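Local coordinates for protein phycocyanobilin lyase subunit beta (Nostoc sp. PCC 7120, PDB 5N3U) that pairs with CpcE to form a lyase that is probably required for attaching the phycocyanobilin chromophore to the phycocyanin alpha subunit CpcA, at residues A88-R93 and G119-H124. Residues are numbered along the deposited sequence; the frame is centred on the assembly and turned at random.
Sequences AIADPR and GNLHWH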
loop_
_atom_site.group_PDB
_atom_site.type_symbol
_atom_site.label_atom_id
_atom_site.label_comp_id
_atom_site.label_asym_id
_atom_site.label_seq_id
_atom_site.Cartn_x
_atom_site.Cartn_y
_atom_site.Cartn_z
ATOM N N ALA B 88 -4.547 6.896 -21.721
ATOM C CA ALA B 88 -5.587 6.901 -22.793
ATOM C C ALA B 88 -5.568 8.194 -23.617
ATOM O O ALA B 88 -5.802 8.162 -24.836
ATOM C CB ALA B 88 -6.949 6.774 -22.134
ATOM N N ILE B 89 -5.285 9.328 -22.983
ATOM C CA ILE B 89 -5.123 10.592 -23.700
ATOM C C ILE B 89 -3.889 10.520 -24.585
ATOM O O ILE B 89 -3.907 11.044 -25.696
ATOM C CB ILE B 89 -5.041 11.788 -22.797
ATOM C CG1 ILE B 89 -6.353 11.958 -22.083
ATOM C CG2 ILE B 89 -4.762 13.074 -23.611
ATOM C CD1 ILE B 89 -6.369 12.998 -21.024
ATOM N N ALA B 90 -2.818 9.880 -24.099
ATOM C CA ALA B 90 -1.618 9.580 -24.864
ATOM C C ALA B 90 -0.777 10.816 -25.288
ATOM O O ALA B 90 -0.037 10.755 -26.253
ATOM C CB ALA B 90 -2.003 8.736 -26.084
ATOM N N ASP B 91 -0.926 11.922 -24.592
ATOM C CA ASP B 91 -0.110 13.095 -24.791
ATOM C C ASP B 91 1.272 12.736 -24.234
ATOM O O ASP B 91 1.433 12.418 -23.059
ATOM C CB ASP B 91 -0.770 14.261 -24.073
ATOM C CG ASP B 91 -0.030 15.587 -24.175
ATOM O OD1 ASP B 91 1.204 15.699 -24.087
ATOM O OD2 ASP B 91 -0.720 16.628 -24.185
ATOM N N PRO B 92 2.327 12.862 -25.060
ATOM C CA PRO B 92 3.686 12.466 -24.658
ATOM C C PRO B 92 4.301 13.340 -23.585
ATOM O O PRO B 92 5.336 12.967 -23.025
ATOM C CB PRO B 92 4.469 12.550 -26.013
ATOM C CG PRO B 92 3.718 13.615 -26.764
ATOM C CD PRO B 92 2.313 13.355 -26.462
ATOM N N ARG B 93 3.660 14.441 -23.198
ATOM C CA ARG B 93 4.128 15.188 -22.043
ATOM C C ARG B 93 4.005 14.389 -20.730
ATOM O O ARG B 93 4.640 14.714 -19.787
ATOM C CB ARG B 93 3.415 16.489 -21.877
ATOM C CG ARG B 93 3.697 17.528 -22.999
ATOM C CD ARG B 93 2.852 18.745 -22.721
ATOM N NE ARG B 93 1.454 18.489 -23.028
ATOM C CZ ARG B 93 0.455 19.327 -22.749
ATOM N NH1 ARG B 93 0.690 20.501 -22.233
ATOM N NH2 ARG B 93 -0.793 18.982 -23.027
ATOM N N GLY B 119 3.938 2.599 -24.071
ATOM C CA GLY B 119 4.193 2.194 -25.467
ATOM C C GLY B 119 3.290 2.850 -26.456
ATOM O O GLY B 119 3.335 2.536 -27.632
ATOM N N ASN B 120 2.419 3.740 -26.021
ATOM C CA ASN B 120 1.364 4.242 -26.853
ATOM C C ASN B 120 1.184 5.753 -26.860
ATOM O O ASN B 120 0.244 6.254 -27.391
ATOM C CB ASN B 120 0.068 3.491 -26.405
ATOM C CG ASN B 120 0.186 1.978 -26.679
ATOM O OD1 ASN B 120 0.383 1.053 -25.800
ATOM N ND2 ASN B 120 0.217 1.724 -27.905
ATOM N N LEU B 121 2.112 6.525 -26.314
ATOM C CA LEU B 121 1.970 7.957 -26.355
ATOM C C LEU B 121 2.223 8.511 -27.824
ATOM O O LEU B 121 2.897 7.901 -28.646
ATOM C CB LEU B 121 2.986 8.601 -25.399
ATOM C CG LEU B 121 2.870 8.139 -23.939
ATOM C CD1 LEU B 121 3.833 8.960 -23.069
ATOM C CD2 LEU B 121 1.473 8.348 -23.452
ATOM N N HIS B 122 1.648 9.629 -28.110
ATOM C CA HIS B 122 1.742 10.196 -29.464
ATOM C C HIS B 122 3.057 11.018 -29.568
ATOM O O HIS B 122 3.053 12.229 -29.514
ATOM C CB HIS B 122 0.547 11.038 -29.756
ATOM C CG HIS B 122 -0.727 10.280 -29.778
ATOM N ND1 HIS B 122 -1.936 10.865 -29.461
ATOM C CD2 HIS B 122 -1.002 8.991 -30.093
ATOM C CE1 HIS B 122 -2.907 9.972 -29.581
ATOM N NE2 HIS B 122 -2.369 8.829 -29.972
ATOM N N TRP B 123 4.109 10.323 -29.812
ATOM C CA TRP B 123 5.452 10.830 -29.803
ATOM C C TRP B 123 5.706 11.954 -30.738
ATOM O O TRP B 123 6.490 12.857 -30.398
ATOM C CB TRP B 123 6.455 9.726 -30.074
ATOM C CG TRP B 123 6.194 8.504 -29.368
ATOM C CD1 TRP B 123 5.848 7.290 -29.907
ATOM C CD2 TRP B 123 6.406 8.270 -27.960
ATOM N NE1 TRP B 123 5.768 6.337 -28.910
ATOM C CE2 TRP B 123 6.081 6.914 -27.707
ATOM C CE3 TRP B 123 6.755 9.092 -26.894
ATOM C CZ2 TRP B 123 6.104 6.372 -26.434
ATOM C CZ3 TRP B 123 6.805 8.558 -25.624
ATOM C CH2 TRP B 123 6.457 7.205 -25.396
ATOM N N HIS B 124 4.982 11.993 -31.866
ATOM C CA HIS B 124 5.228 13.031 -32.846
ATOM C C HIS B 124 4.768 14.351 -32.357
ATOM O O HIS B 124 5.101 15.323 -32.972
ATOM C CB HIS B 124 4.481 12.778 -34.163
ATOM C CG HIS B 124 3.007 12.922 -34.046
ATOM N ND1 HIS B 124 2.177 11.848 -33.770
ATOM C CD2 HIS B 124 2.200 13.997 -34.165
ATOM C CE1 HIS B 124 0.924 12.247 -33.756
ATOM N NE2 HIS B 124 0.910 13.552 -33.951
#
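Ala90 sets its CB over the face of the His122 imidazole, 3.9 Å from the ring centroid and only 10° off the normal, a CH-pi contact with the methyl above the centre of the ring. CG of His122 is anti to its own carbonyl carbon (chi1 -64°), beside the backbone N, and that N donates to Ala90 O. The bond is short, 2.7 Å from His122 N to Ala90 O, nearly straight at 168°, and lies in the carbonyl plane. Leu121 CA also approaches Ala90 O.

Leu121 of 119-124 divides its branches: CD2 lies 3.6 Å from Ala90 CA, and CD1 3.9 Å from Pro92 CA. Pro92 sets CG and CD against the carbonyl oxygen of His122, CG coming to 3.2 Å from His122 O, while Pro92 CB meets Trp123 CE3 obliquely at 4.2 Å. The indole of Trp123 continues onto helix 130-145, and Leu121 reaches Leu98 of helix 95-104.

On 88-93, Asp91 CB points away from this interface. Its carboxylate takes Arg93 side-on through NE and NH2, with Arg93 NH2 2.6 Å from Asp91 OD2, and OD1 also accepts Arg93 N in an Asx turn. Arg93 NH1 hydrogen-bonds Gly140 O of the partner chain, the lyase alpha subunit CpcE.

The contact thus joins the turns following helices 76-89 and 108-118 within the HEAT-repeat region. One short, nearly straight backbone bond is the sole hydrogen bond between the two segments, and the rest is van der Waals, CH-pi and C-H...O contact; the Asp91-Arg93 pair and the Asx turn lie within 88-93 and do not bridge the two.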